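Local coordinates for periplasmic binding protein (Veillonella parvula, PDB 4MO9) that probably binds an iron complex or a related solute in the periplasm and delivers it to a membrane ABC transporter, at residues P122-D127 and D148-K153; Y222-L227 and G316-V321; Q128-A133 and T144-Y149; E155-S160 and K179-R184. All coordinates share one frame; numbering follows the deposited sequence.

How the interactions relate
The four contacts run from the N-terminal lobe of a TroA-like binding protein across to its second lobe. Interactions 1 and 3 both use helix 123-132, their centres 9 Å apart, and share D148 and Y149. Interaction 1 lies nearest the bound trimethylamine oxide, with the H150 side chain about 6 Å from it; the side chains of P318 in interaction 2 and Y129 in interaction 3 are about 12 and 13 Å away. Interactions 1 and 2 meet where E152 OE2 lies 2.8 Å from R319 N, a probable hydrogen bond. Interaction 4 follows interactions 1 and 3 in the chain and touches interaction 1 through a probable hydrogen bond, D148 N to S160 OG, 3.0 Å.

Interaction 1: P122-D127 and D148-K153; sequences PVDLKD and DYHAEK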
loop_
_atom_site.group_PDB
_atom_site.type_symbol
_atom_site.label_atom_id
_atom_site.label_comp_id
_atom_site.label_asym_id
_atom_site.label_seq_id
_atom_site.Cartn_x
_atom_site.Cartn_y
_atom_site.Cartn_z
ATOM N N PRO A 122 8.599 10.004 -0.298
ATOM C CA PRO A 122 8.990 8.644 -0.682
ATOM C C PRO A 122 10.165 8.652 -1.665
ATOM O O PRO A 122 10.281 9.563 -2.504
ATOM C CB PRO A 122 7.724 8.097 -1.371
ATOM C CG PRO A 122 6.593 8.863 -0.707
ATOM C CD PRO A 122 7.168 10.267 -0.546
ATOM N N VAL A 123 11.050 7.666 -1.545
ATOM C CA VAL A 123 12.169 7.527 -2.479
ATOM C C VAL A 123 11.715 7.502 -3.942
ATOM O O VAL A 123 12.377 8.064 -4.818
ATOM C CB VAL A 123 13.019 6.277 -2.134
ATOM C CG1 VAL A 123 13.931 5.884 -3.291
ATOM C CG2 VAL A 123 13.837 6.534 -0.856
ATOM N N ASP A 124 10.583 6.854 -4.217
ATOM C CA ASP A 124 10.065 6.810 -5.590
ATOM C C ASP A 124 9.700 8.207 -6.112
ATOM O O ASP A 124 9.536 8.408 -7.318
ATOM C CB ASP A 124 8.858 5.866 -5.680
ATOM C CG ASP A 124 9.266 4.399 -5.798
ATOM O OD1 ASP A 124 10.457 4.086 -5.551
ATOM O OD2 ASP A 124 8.395 3.558 -6.139
ATOM N N LEU A 125 9.579 9.164 -5.196
ATOM C CA LEU A 125 9.231 10.544 -5.530
ATOM C C LEU A 125 10.450 11.484 -5.385
ATOM O O LEU A 125 10.396 12.663 -5.761
ATOM C CB LEU A 125 8.071 11.008 -4.624
ATOM C CG LEU A 125 7.422 12.381 -4.859
ATOM C CD1 LEU A 125 6.886 12.511 -6.275
ATOM C CD2 LEU A 125 6.298 12.607 -3.849
ATOM N N LYS A 126 11.558 10.946 -4.867
ATOM C CA LYS A 126 12.767 11.737 -4.572
ATOM C C LYS A 126 13.371 12.488 -5.771
ATOM O O LYS A 126 13.678 13.688 -5.671
ATOM C CB LYS A 126 13.834 10.842 -3.914
ATOM C CG LYS A 126 15.226 11.506 -3.684
ATOM C CD LYS A 126 16.060 10.641 -2.729
ATOM C CE LYS A 126 17.497 11.142 -2.564
ATOM N NZ LYS A 126 18.302 11.023 -3.803
ATOM N N ASP A 127 13.547 11.801 -6.898
ATOM C CA ASP A 127 14.138 12.447 -8.068
ATOM C C ASP A 127 13.330 13.665 -8.501
ATOM O O ASP A 127 13.885 14.751 -8.711
ATOM C CB ASP A 127 14.285 11.457 -9.229
ATOM C CG ASP A 127 15.363 10.421 -8.975
ATOM O OD1 ASP A 127 16.323 10.727 -8.232
ATOM O OD2 ASP A 127 15.254 9.304 -9.524
ATOM N N ASP A 148 10.665 4.998 2.541
ATOM C CA ASP A 148 10.577 4.084 1.408
ATOM C C ASP A 148 9.855 2.799 1.781
ATOM O O ASP A 148 10.479 1.800 2.170
ATOM C CB ASP A 148 11.968 3.772 0.823
ATOM C CG ASP A 148 11.896 3.004 -0.501
ATOM O OD1 ASP A 148 10.790 2.857 -1.080
ATOM O OD2 ASP A 148 12.953 2.548 -0.989
ATOM N N TYR A 149 8.538 2.825 1.647
ATOM C CA TYR A 149 7.745 1.618 1.792
ATOM C C TYR A 149 7.657 0.857 0.468
ATOM O O TYR A 149 7.262 -0.320 0.452
ATOM C CB TYR A 149 6.345 1.985 2.289
ATOM C CG TYR A 149 6.301 2.523 3.705
ATOM C CD1 TYR A 149 6.920 1.846 4.748
ATOM C CD2 TYR A 149 5.646 3.716 3.993
ATOM C CE1 TYR A 149 6.874 2.333 6.053
ATOM C CE2 TYR A 149 5.606 4.228 5.287
ATOM C CZ TYR A 149 6.216 3.523 6.314
ATOM O OH TYR A 149 6.163 4.017 7.595
ATOM N N HIS A 150 8.029 1.504 -0.641
ATOM C CA HIS A 150 7.851 0.886 -1.962
ATOM C C HIS A 150 8.877 -0.208 -2.207
ATOM O O HIS A 150 8.642 -1.120 -3.009
ATOM C CB HIS A 150 7.923 1.924 -3.091
ATOM C CG HIS A 150 6.775 2.884 -3.105
ATOM N ND1 HIS A 150 6.671 3.943 -2.226
ATOM C CD2 HIS A 150 5.676 2.943 -3.897
ATOM C CE1 HIS A 150 5.554 4.609 -2.472
ATOM N NE2 HIS A 150 4.934 4.025 -3.487
ATOM N N ALA A 151 10.014 -0.133 -1.518
ATOM C CA ALA A 151 11.058 -1.151 -1.702
ATOM C C ALA A 151 10.563 -2.528 -1.260
ATOM O O ALA A 151 11.019 -3.558 -1.764
ATOM C CB ALA A 151 12.310 -0.776 -0.909
ATOM N N GLU A 152 9.649 -2.531 -0.294
ATOM C CA GLU A 152 9.199 -3.762 0.354
ATOM C C GLU A 152 10.390 -4.554 0.916
ATOM O O GLU A 152 10.475 -5.779 0.746
ATOM C CB GLU A 152 8.374 -4.624 -0.610
ATOM C CG GLU A 152 7.200 -3.891 -1.287
ATOM C CD GLU A 152 6.021 -3.629 -0.348
ATOM O OE1 GLU A 152 6.208 -3.657 0.899
ATOM O OE2 GLU A 152 4.896 -3.385 -0.856
ATOM N N LYS A 153 11.305 -3.856 1.585
ATOM C CA LYS A 153 12.370 -4.527 2.315
ATOM C C LYS A 153 12.173 -4.230 3.787
ATOM O O LYS A 153 11.845 -3.089 4.157
ATOM C CB LYS A 153 13.746 -4.014 1.899
ATOM C CG LYS A 153 14.079 -4.115 0.424
ATOM C CD LYS A 153 15.437 -3.459 0.194
ATOM C CE LYS A 153 15.796 -3.329 -1.279
ATOM N NZ LYS A 153 17.094 -2.599 -1.416
HETATM O O HOH W 1 9.551 4.962 -2.194
HETATM O O HOH W 2 11.549 2.171 -3.783
#
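The H150 ring has D124 CB over one face, while P122 CB approaches it obliquely. The D124 carboxylate, turned 35° from the ring plane, brings OD2 to 3.5 Å from H150 CG and the same distance from H150 CB. Beside this pair, V123 CG2 touches D148 CB at 3.7 Å. Water carries the polar link. One water accepts from D124 N at 3.0 Å and donates to D148 OD1 at 2.7 Å, so it ties the first turn of the helix to the loop. A second lies between D124 OD1 and D148 OD1, 2.8 Å from the former, but with more acceptors in reach than it has protons its bonding is less certain. With CG anti to the backbone N (chi1 -171°), D148 turns OD1 back over its own loop, where H150 N and A151 N add weak bonds. D124 OD1 and D148 OD1, like charges not in contact, stand 4.6 Å apart, and these donors may ease their closeness. Around the contact, W45 of the trimethylamine oxide pocket meets the H150 ring and also touches P122. The contact thus joins the start of helix 123-132, just past strand 118-122, to the loop between strand 143-147 and helix 154-168.

Interaction 2: Y222-L227 and G316-V321; sequences YSWGAL and GLPREV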
loop_
_atom_site.group_PDB
_atom_site.type_symbol
_atom_site.label_atom_id
_atom_site.label_comp_id
_atom_site.label_asym_id
_atom_site.label_seq_id
_atom_site.Cartn_x
_atom_site.Cartn_y
_atom_site.Cartn_z
ATOM N N TYR A 222 8.477 -6.479 -9.564
ATOM C CA TYR A 222 7.845 -5.174 -9.394
ATOM C C TYR A 222 6.488 -5.287 -8.708
ATOM O O TYR A 222 5.642 -6.074 -9.147
ATOM C CB TYR A 222 7.672 -4.468 -10.741
ATOM C CG TYR A 222 6.934 -3.158 -10.603
ATOM C CD1 TYR A 222 7.531 -2.066 -9.987
ATOM C CD2 TYR A 222 5.640 -3.014 -11.074
ATOM C CE1 TYR A 222 6.857 -0.866 -9.846
ATOM C CE2 TYR A 222 4.957 -1.822 -10.942
ATOM C CZ TYR A 222 5.569 -0.749 -10.327
ATOM O OH TYR A 222 4.885 0.441 -10.192
ATOM N N SER A 223 6.296 -4.511 -7.637
ATOM C CA SER A 223 4.986 -4.365 -6.998
ATOM C C SER A 223 4.420 -5.729 -6.587
ATOM O O SER A 223 5.129 -6.521 -5.969
ATOM C CB SER A 223 4.029 -3.622 -7.944
ATOM O OG SER A 223 2.776 -3.371 -7.325
ATOM N N TRP A 224 3.160 -6.009 -6.941
ATOM C CA TRP A 224 2.541 -7.293 -6.598
ATOM C C TRP A 224 3.388 -8.487 -7.060
ATOM O O TRP A 224 3.396 -9.548 -6.412
ATOM C CB TRP A 224 1.118 -7.409 -7.196
ATOM C CG TRP A 224 0.106 -6.637 -6.410
ATOM C CD1 TRP A 224 -0.398 -5.401 -6.704
ATOM C CD2 TRP A 224 -0.488 -7.029 -5.166
ATOM N NE1 TRP A 224 -1.283 -5.003 -5.721
ATOM C CE2 TRP A 224 -1.356 -5.985 -4.766
ATOM C CE3 TRP A 224 -0.373 -8.159 -4.351
ATOM C CZ2 TRP A 224 -2.113 -6.048 -3.591
ATOM C CZ3 TRP A 224 -1.119 -8.226 -3.189
ATOM C CH2 TRP A 224 -1.979 -7.173 -2.815
ATOM N N GLY A 225 4.078 -8.331 -8.182
ATOM C CA GLY A 225 4.921 -9.409 -8.677
ATOM C C GLY A 225 6.116 -9.654 -7.766
ATOM O O GLY A 225 6.533 -10.800 -7.571
ATOM N N ALA A 226 6.678 -8.580 -7.216
ATOM C CA ALA A 226 7.791 -8.732 -6.281
ATOM C C ALA A 226 7.315 -9.391 -4.988
ATOM O O ALA A 226 7.982 -10.279 -4.446
ATOM C CB ALA A 226 8.450 -7.385 -5.986
ATOM N N LEU A 227 6.168 -8.940 -4.485
ATOM C CA LEU A 227 5.611 -9.484 -3.257
ATOM C C LEU A 227 5.255 -10.963 -3.412
ATOM O O LEU A 227 5.526 -11.770 -2.514
ATOM C CB LEU A 227 4.371 -8.693 -2.841
ATOM C CG LEU A 227 4.616 -7.243 -2.421
ATOM C CD1 LEU A 227 3.280 -6.521 -2.266
ATOM C CD2 LEU A 227 5.387 -7.201 -1.119
ATOM N N GLY A 316 -4.500 -1.224 -2.690
ATOM C CA GLY A 316 -3.926 -0.099 -1.964
ATOM C C GLY A 316 -3.261 -0.484 -0.653
ATOM O O GLY A 316 -2.834 0.376 0.117
ATOM N N LEU A 317 -3.185 -1.781 -0.383
ATOM C CA LEU A 317 -2.551 -2.253 0.839
ATOM C C LEU A 317 -1.015 -2.346 0.791
ATOM O O LEU A 317 -0.373 -2.121 1.821
ATOM C CB LEU A 317 -3.163 -3.577 1.313
ATOM C CG LEU A 317 -4.621 -3.549 1.804
ATOM C CD1 LEU A 317 -5.134 -4.969 2.069
ATOM C CD2 LEU A 317 -4.754 -2.682 3.061
ATOM N N PRO A 318 -0.417 -2.679 -0.379
ATOM C CA PRO A 318 1.052 -2.697 -0.442
ATOM C C PRO A 318 1.727 -1.327 -0.292
ATOM O O PRO A 318 1.054 -0.293 -0.238
ATOM C CB PRO A 318 1.333 -3.221 -1.849
ATOM C CG PRO A 318 0.152 -4.123 -2.139
ATOM C CD PRO A 318 -1.008 -3.330 -1.567
ATOM N N ARG A 319 3.059 -1.343 -0.275
ATOM C CA ARG A 319 3.883 -0.143 -0.074
ATOM C C ARG A 319 3.346 0.766 1.037
ATOM O O ARG A 319 3.320 2.000 0.900
ATOM C CB ARG A 319 4.177 0.615 -1.399
ATOM C CG ARG A 319 2.988 0.915 -2.342
ATOM C CD ARG A 319 2.203 2.182 -1.953
ATOM N NE ARG A 319 1.125 2.498 -2.906
ATOM C CZ ARG A 319 -0.158 2.195 -2.713
ATOM N NH1 ARG A 319 -0.535 1.563 -1.603
ATOM N NH2 ARG A 319 -1.072 2.521 -3.627
ATOM N N GLU A 320 2.954 0.149 2.153
ATOM C CA GLU A 320 2.426 0.903 3.289
ATOM C C GLU A 320 2.820 0.304 4.625
ATOM O O GLU A 320 3.240 -0.863 4.709
ATOM C CB GLU A 320 0.889 1.014 3.229
ATOM C CG GLU A 320 0.355 2.308 2.586
ATOM C CD GLU A 320 0.758 3.578 3.345
ATOM O OE1 GLU A 320 1.307 3.479 4.479
ATOM O OE2 GLU A 320 0.508 4.691 2.810
ATOM N N VAL A 321 2.641 1.109 5.667
ATOM C CA VAL A 321 3.017 0.719 7.018
ATOM C C VAL A 321 2.274 -0.536 7.474
ATOM O O VAL A 321 2.806 -1.309 8.281
ATOM C CB VAL A 321 2.806 1.891 8.017
ATOM C CG1 VAL A 321 1.307 2.251 8.113
ATOM C CG2 VAL A 321 3.384 1.553 9.394
#
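P318 fits against W224 and L227, all three buried. Its CG stands over one face of the indole toward the rim, 3.3 Å from W224 CZ2, and P318 CD follows at 3.6 Å from the same carbon. The side chains cross at about a right angle, and the CG-CD edge of the proline meets the indole face. L227 CD1 reaches P318 CB at 3.9 Å, one helical turn further on. The indole lies there because W224 CG is anti to the carbonyl carbon (chi1 -78°), and its NE1 is hydrogen-bonded to H315, whose ring also meets the indole. Were W224 an alanine, P318 would probably face a gap and H315 would lose the indole N-H it pairs with. Farther out, the R319 guanidinium is tied back to its own loop: NH1 donates to P318 O at 2.8 Å, tilted from the carbonyl plane, and more weakly to G316 O at 3.1 Å. R319 N is hydrogen-bonded to E152, and E320 OE2 to G49 N. V326, F327 and L330 of helix 324-334 pack against W224 and L227. Joining the start of helix 224-230 to the loop after strand 310-313, the contact belongs to the second lobe; the bonds of the neighbouring R319 and E320 to E152 and G49 reach the first, consistent with the two-lobed periplasmic binding protein fold.

Interaction 3: Q128-A133 and T144-Y149; sequences QYESDA and TIYIDY
Y129 and E130 of helix 123-132 meet T144 and Y146 of strand 143-147 inside a beta-alpha-beta crossover, the connection that runs from strand 118-122 to its parallel neighbour 143-147. The axes of helix 128-132 and strand 144-147 come within 12.0 Å, their directions 157° apart and so nearly antiparallel, and long side chains fill the interval. Two hydrogen bonds cross it. Y129 OH donates to T144 OG1 at 2.6 Å, the two side chains coming from opposite directions; a chi1 of 173° points the phenol from the helix to the sheet. Y146 OH donates to E130 OE2, whose chain bends at chi2 and whose carboxylate plane is turned 68° from the phenol ring. The remaining contacts are apolar or edgewise: the T144 methyl CG2 sits 3.5 Å from Y129 CE2 and also covers one face of the Y146 ring near its rim, and Y129 CD2 lies 4.1 Å from Y146 CE1. I119 and I121 of strand 118-122 and M137 of helix 134-139 also pack on Y129. A phenylalanine in place of Y129 would probably keep much of the apolar packing but leave buried T144 OG1 without the proton it receives. Y146 OH lies in the plane of the Y129 ring, at its edge, 3.6 Å from Y129 CD2, and is only 2.5 Å from E130 OE2, a very short bond.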
loop_
_atom_site.group_PDB
_atom_site.type_symbol
_atom_site.label_atom_id
_atom_site.label_comp_id
_atom_site.label_asym_id
_atom_site.label_seq_id
_atom_site.Cartn_x
_atom_site.Cartn_y
_atom_site.Cartn_z
ATOM N N GLN A 128 12.019 13.492 -8.617
ATOM C CA GLN A 128 11.144 14.590 -9.006
ATOM C C GLN A 128 11.179 15.710 -7.957
ATOM O O GLN A 128 11.245 16.887 -8.301
ATOM C CB GLN A 128 9.713 14.096 -9.186
ATOM C CG GLN A 128 8.821 15.089 -9.887
ATOM C CD GLN A 128 9.139 15.190 -11.366
ATOM O OE1 GLN A 128 9.000 16.254 -11.981
ATOM N NE2 GLN A 128 9.572 14.078 -11.946
ATOM N N TYR A 129 11.133 15.334 -6.682
ATOM C CA TYR A 129 11.152 16.312 -5.606
ATOM C C TYR A 129 12.427 17.149 -5.686
ATOM O O TYR A 129 12.374 18.384 -5.669
ATOM C CB TYR A 129 11.050 15.600 -4.254
ATOM C CG TYR A 129 11.224 16.503 -3.044
ATOM C CD1 TYR A 129 10.235 17.413 -2.679
ATOM C CD2 TYR A 129 12.367 16.426 -2.252
ATOM C CE1 TYR A 129 10.394 18.242 -1.557
ATOM C CE2 TYR A 129 12.526 17.231 -1.133
ATOM C CZ TYR A 129 11.540 18.130 -0.792
ATOM O OH TYR A 129 11.702 18.924 0.320
ATOM N N GLU A 130 13.570 16.480 -5.801
ATOM C CA GLU A 130 14.847 17.181 -5.827
ATOM C C GLU A 130 14.972 18.074 -7.049
ATOM O O GLU A 130 15.622 19.120 -6.997
ATOM C CB GLU A 130 16.019 16.197 -5.727
ATOM C CG GLU A 130 15.947 15.339 -4.468
ATOM C CD GLU A 130 17.302 14.946 -3.903
ATOM O OE1 GLU A 130 18.171 14.493 -4.682
ATOM O OE2 GLU A 130 17.483 15.078 -2.666
ATOM N N SER A 131 14.330 17.680 -8.145
ATOM C CA SER A 131 14.409 18.466 -9.372
ATOM C C SER A 131 13.513 19.704 -9.318
ATOM O O SER A 131 13.884 20.766 -9.811
ATOM C CB SER A 131 14.012 17.608 -10.571
ATOM O OG SER A 131 14.254 18.311 -11.772
ATOM N N ASP A 132 12.332 19.552 -8.719
ATOM C CA ASP A 132 11.277 20.566 -8.824
ATOM C C ASP A 132 11.162 21.538 -7.644
ATOM O O ASP A 132 10.821 22.694 -7.854
ATOM C CB ASP A 132 9.902 19.906 -9.015
ATOM C CG ASP A 132 9.670 19.404 -10.433
ATOM O OD1 ASP A 132 10.463 19.750 -11.341
ATOM O OD2 ASP A 132 8.670 18.669 -10.636
ATOM N N ALA A 133 11.420 21.064 -6.423
ATOM C CA ALA A 133 11.014 21.790 -5.213
ATOM C C ALA A 133 12.056 21.890 -4.094
ATOM O O ALA A 133 12.059 22.873 -3.348
ATOM C CB ALA A 133 9.719 21.181 -4.649
ATOM N N THR A 144 13.751 17.935 4.858
ATOM C CA THR A 144 13.270 16.818 4.042
ATOM C C THR A 144 13.679 15.506 4.722
ATOM O O THR A 144 14.838 15.361 5.158
ATOM C CB THR A 144 13.905 16.858 2.639
ATOM O OG1 THR A 144 13.471 18.038 1.940
ATOM C CG2 THR A 144 13.540 15.617 1.840
ATOM N N ILE A 145 12.743 14.564 4.831
ATOM C CA ILE A 145 13.046 13.238 5.364
ATOM C C ILE A 145 12.576 12.177 4.372
ATOM O O ILE A 145 11.370 12.055 4.108
ATOM C CB ILE A 145 12.391 13.020 6.753
ATOM C CG1 ILE A 145 12.996 13.996 7.777
ATOM C CG2 ILE A 145 12.594 11.602 7.232
ATOM C CD1 ILE A 145 12.459 13.782 9.211
ATOM N N TYR A 146 13.508 11.414 3.802
ATOM C CA TYR A 146 13.105 10.385 2.813
ATOM C C TYR A 146 12.652 9.102 3.494
ATOM O O TYR A 146 13.255 8.675 4.477
ATOM C CB TYR A 146 14.246 10.090 1.833
ATOM C CG TYR A 146 14.557 11.277 0.946
ATOM C CD1 TYR A 146 13.568 11.833 0.136
ATOM C CD2 TYR A 146 15.823 11.842 0.920
ATOM C CE1 TYR A 146 13.837 12.924 -0.669
ATOM C CE2 TYR A 146 16.101 12.937 0.116
ATOM C CZ TYR A 146 15.099 13.466 -0.676
ATOM O OH TYR A 146 15.363 14.554 -1.476
ATOM N N ILE A 147 11.594 8.485 2.967
ATOM C CA ILE A 147 11.079 7.228 3.494
ATOM C C ILE A 147 10.868 6.289 2.297
ATOM O O ILE A 147 10.892 6.735 1.144
ATOM C CB ILE A 147 9.744 7.435 4.239
ATOM C CG1 ILE A 147 8.668 7.942 3.267
ATOM C CG2 ILE A 147 9.912 8.420 5.414
ATOM C CD1 ILE A 147 7.258 7.964 3.864
ATOM N N ASP A 148 10.665 4.998 2.541
ATOM C CA ASP A 148 10.577 4.084 1.408
ATOM C C ASP A 148 9.855 2.799 1.781
ATOM O O ASP A 148 10.479 1.800 2.170
ATOM C CB ASP A 148 11.968 3.772 0.823
ATOM C CG ASP A 148 11.896 3.004 -0.501
ATOM O OD1 ASP A 148 10.790 2.857 -1.080
ATOM O OD2 ASP A 148 12.953 2.548 -0.989
ATOM N N TYR A 149 8.538 2.825 1.647
ATOM C CA TYR A 149 7.745 1.618 1.792
ATOM C C TYR A 149 7.657 0.857 0.468
ATOM O O TYR A 149 7.262 -0.320 0.452
ATOM C CB TYR A 149 6.345 1.985 2.289
ATOM C CG TYR A 149 6.301 2.523 3.705
ATOM C CD1 TYR A 149 6.920 1.846 4.748
ATOM C CD2 TYR A 149 5.646 3.716 3.993
ATOM C CE1 TYR A 149 6.874 2.333 6.053
ATOM C CE2 TYR A 149 5.606 4.228 5.287
ATOM C CZ TYR A 149 6.216 3.523 6.314
ATOM O OH TYR A 149 6.163 4.017 7.595
#

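Interaction 4: E155-S160 and K179-R184; sequences ESHQKS and KFYTNR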
loop_
_atom_site.group_PDB
_atom_site.type_symbol
_atom_site.label_atom_id
_atom_site.label_comp_id
_atom_site.label_asym_id
_atom_site.label_seq_id
_atom_site.Cartn_x
_atom_site.Cartn_y
_atom_site.Cartn_z
ATOM N N GLU A 155 14.245 -3.758 6.327
ATOM C CA GLU A 155 15.040 -2.649 6.854
ATOM C C GLU A 155 14.502 -1.265 6.439
ATOM O O GLU A 155 14.533 -0.313 7.233
ATOM C CB GLU A 155 16.508 -2.776 6.448
ATOM C CG GLU A 155 17.369 -1.664 7.062
ATOM C CD GLU A 155 18.693 -1.453 6.353
ATOM O OE1 GLU A 155 18.941 -2.118 5.323
ATOM O OE2 GLU A 155 19.487 -0.612 6.829
ATOM N N SER A 156 14.026 -1.147 5.201
ATOM C CA SER A 156 13.474 0.123 4.722
ATOM C C SER A 156 12.184 0.486 5.448
ATOM O O SER A 156 11.956 1.652 5.781
ATOM C CB SER A 156 13.231 0.081 3.215
ATOM O OG SER A 156 14.460 0.024 2.520
ATOM N N HIS A 157 11.326 -0.502 5.682
ATOM C CA HIS A 157 10.108 -0.254 6.450
ATOM C C HIS A 157 10.467 0.144 7.875
ATOM O O HIS A 157 9.923 1.114 8.399
ATOM C CB HIS A 157 9.209 -1.487 6.480
ATOM C CG HIS A 157 8.175 -1.507 5.396
ATOM N ND1 HIS A 157 6.823 -1.406 5.658
ATOM C CD2 HIS A 157 8.301 -1.620 4.057
ATOM C CE1 HIS A 157 6.158 -1.456 4.512
ATOM N NE2 HIS A 157 7.025 -1.581 3.529
ATOM N N GLN A 158 11.363 -0.611 8.509
ATOM C CA GLN A 158 11.769 -0.295 9.879
ATOM C C GLN A 158 12.363 1.109 9.979
ATOM O O GLN A 158 12.059 1.875 10.916
ATOM C CB GLN A 158 12.791 -1.321 10.381
ATOM C CG GLN A 158 12.238 -2.749 10.534
ATOM C CD GLN A 158 13.310 -3.732 10.986
ATOM O OE1 GLN A 158 14.503 -3.546 10.697
ATOM N NE2 GLN A 158 12.899 -4.767 11.718
ATOM N N LYS A 159 13.238 1.449 9.041
ATOM C CA LYS A 159 13.935 2.726 9.123
ATOM C C LYS A 159 12.933 3.850 8.843
ATOM O O LYS A 159 12.998 4.907 9.451
ATOM C CB LYS A 159 15.118 2.757 8.149
ATOM C CG LYS A 159 16.210 3.750 8.489
ATOM C CD LYS A 159 17.131 3.243 9.611
ATOM C CE LYS A 159 18.236 4.270 9.917
ATOM N NZ LYS A 159 19.200 3.872 11.003
ATOM N N SER A 160 11.986 3.602 7.942
ATOM C CA SER A 160 10.970 4.593 7.622
ATOM C C SER A 160 10.079 4.879 8.816
ATOM O O SER A 160 9.862 6.050 9.169
ATOM C CB SER A 160 10.135 4.132 6.428
ATOM O OG SER A 160 10.985 3.966 5.297
ATOM N N LYS A 179 7.818 -3.299 15.529
ATOM C CA LYS A 179 7.835 -4.678 16.012
ATOM C C LYS A 179 6.602 -5.431 15.536
ATOM O O LYS A 179 6.687 -6.614 15.190
ATOM C CB LYS A 179 7.962 -4.725 17.539
ATOM C CG LYS A 179 9.352 -4.327 18.039
ATOM C CD LYS A 179 9.393 -4.311 19.553
ATOM C CE LYS A 179 10.775 -3.889 20.055
ATOM N NZ LYS A 179 10.808 -3.914 21.538
ATOM N N PHE A 180 5.455 -4.756 15.518
ATOM C CA PHE A 180 4.230 -5.360 14.978
ATOM C C PHE A 180 4.471 -5.817 13.547
ATOM O O PHE A 180 4.086 -6.930 13.148
ATOM C CB PHE A 180 3.088 -4.334 14.997
ATOM C CG PHE A 180 1.798 -4.833 14.394
ATOM C CD1 PHE A 180 0.780 -5.319 15.214
ATOM C CD2 PHE A 180 1.593 -4.802 13.019
ATOM C CE1 PHE A 180 -0.427 -5.777 14.662
ATOM C CE2 PHE A 180 0.387 -5.258 12.463
ATOM C CZ PHE A 180 -0.618 -5.747 13.290
ATOM N N TYR A 181 5.075 -4.933 12.759
ATOM C CA TYR A 181 5.347 -5.203 11.352
ATOM C C TYR A 181 6.381 -6.314 11.219
ATOM O O TYR A 181 6.214 -7.252 10.406
ATOM C CB TYR A 181 5.886 -3.946 10.658
ATOM C CG TYR A 181 6.079 -4.136 9.171
ATOM C CD1 TYR A 181 5.029 -3.909 8.282
ATOM C CD2 TYR A 181 7.300 -4.559 8.654
ATOM C CE1 TYR A 181 5.192 -4.096 6.914
ATOM C CE2 TYR A 181 7.479 -4.741 7.288
ATOM C CZ TYR A 181 6.420 -4.509 6.424
ATOM O OH TYR A 181 6.588 -4.704 5.063
ATOM N N THR A 182 7.449 -6.189 12.004
ATOM C CA THR A 182 8.577 -7.112 11.956
ATOM C C THR A 182 8.193 -8.522 12.395
ATOM O O THR A 182 8.624 -9.493 11.744
ATOM C CB THR A 182 9.767 -6.596 12.818
ATOM O OG1 THR A 182 10.144 -5.290 12.363
ATOM C CG2 THR A 182 10.984 -7.528 12.710
ATOM N N ASN A 183 7.427 -8.657 13.490
ATOM C CA ASN A 183 6.976 -9.978 13.949
ATOM C C ASN A 183 6.380 -10.746 12.770
ATOM O O ASN A 183 6.651 -11.932 12.575
ATOM C CB ASN A 183 5.878 -9.899 15.036
ATOM C CG ASN A 183 6.332 -9.225 16.330
ATOM O OD1 ASN A 183 7.531 -9.097 16.612
ATOM N ND2 ASN A 183 5.353 -8.785 17.134
ATOM N N ARG A 184 5.560 -10.059 11.988
ATOM C CA ARG A 184 4.726 -10.734 10.986
ATOM C C ARG A 184 5.454 -11.003 9.680
ATOM O O ARG A 184 5.364 -12.104 9.119
ATOM C CB ARG A 184 3.450 -9.929 10.745
ATOM C CG ARG A 184 2.530 -9.969 11.954
ATOM C CD ARG A 184 1.450 -8.922 11.899
ATOM N NE ARG A 184 0.457 -9.187 12.938
ATOM C CZ ARG A 184 0.633 -8.889 14.223
ATOM N NH1 ARG A 184 1.753 -8.299 14.620
ATOM N NH2 ARG A 184 -0.313 -9.174 15.107
#
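Y181 and H157 bury the most surface here, their rings nearly parallel but slid apart between helices 154-168 and 171-194. The planes are only 13° from parallel with centroids 4.4 Å apart, yet the rings barely overlap: it is the phenol oxygen that sits over the centre of the imidazole, 3.3 Å above its plane. Next to it, H157 ND1 lies over one face of the phenol, 3.2 Å from Y181 CZ. Y181 gets there with CG anti to its backbone N (chi1 -175°), and its oxygen is held by a hydrogen bond to D323. H157 NE2 makes a weak hydrogen bond to E152, and Y149 meets the ring as well.

Q158 makes the polar bridge one residue on. Its extended chain carries NE2 across to T182 OG1 at 2.9 Å, an almost straight bond of 174° with the acceptor in the amide plane. T182 OG1 is also hydrogen-bonded to S178 O one turn earlier in its own helix, so the oxygen is gripped from both helices. T182 CG2 adds a contact at 3.5 Å from Q158 NE2. L154 packs on both Y181 and T182, and F327 of helix 324-334 on Y181. Helix 171-194 comes after strand 143-147 and helix 154-168 and leads on to strand 201-206 of the second lobe's sheet, consistent with the long connecting helix characteristic of TroA-like binding proteins.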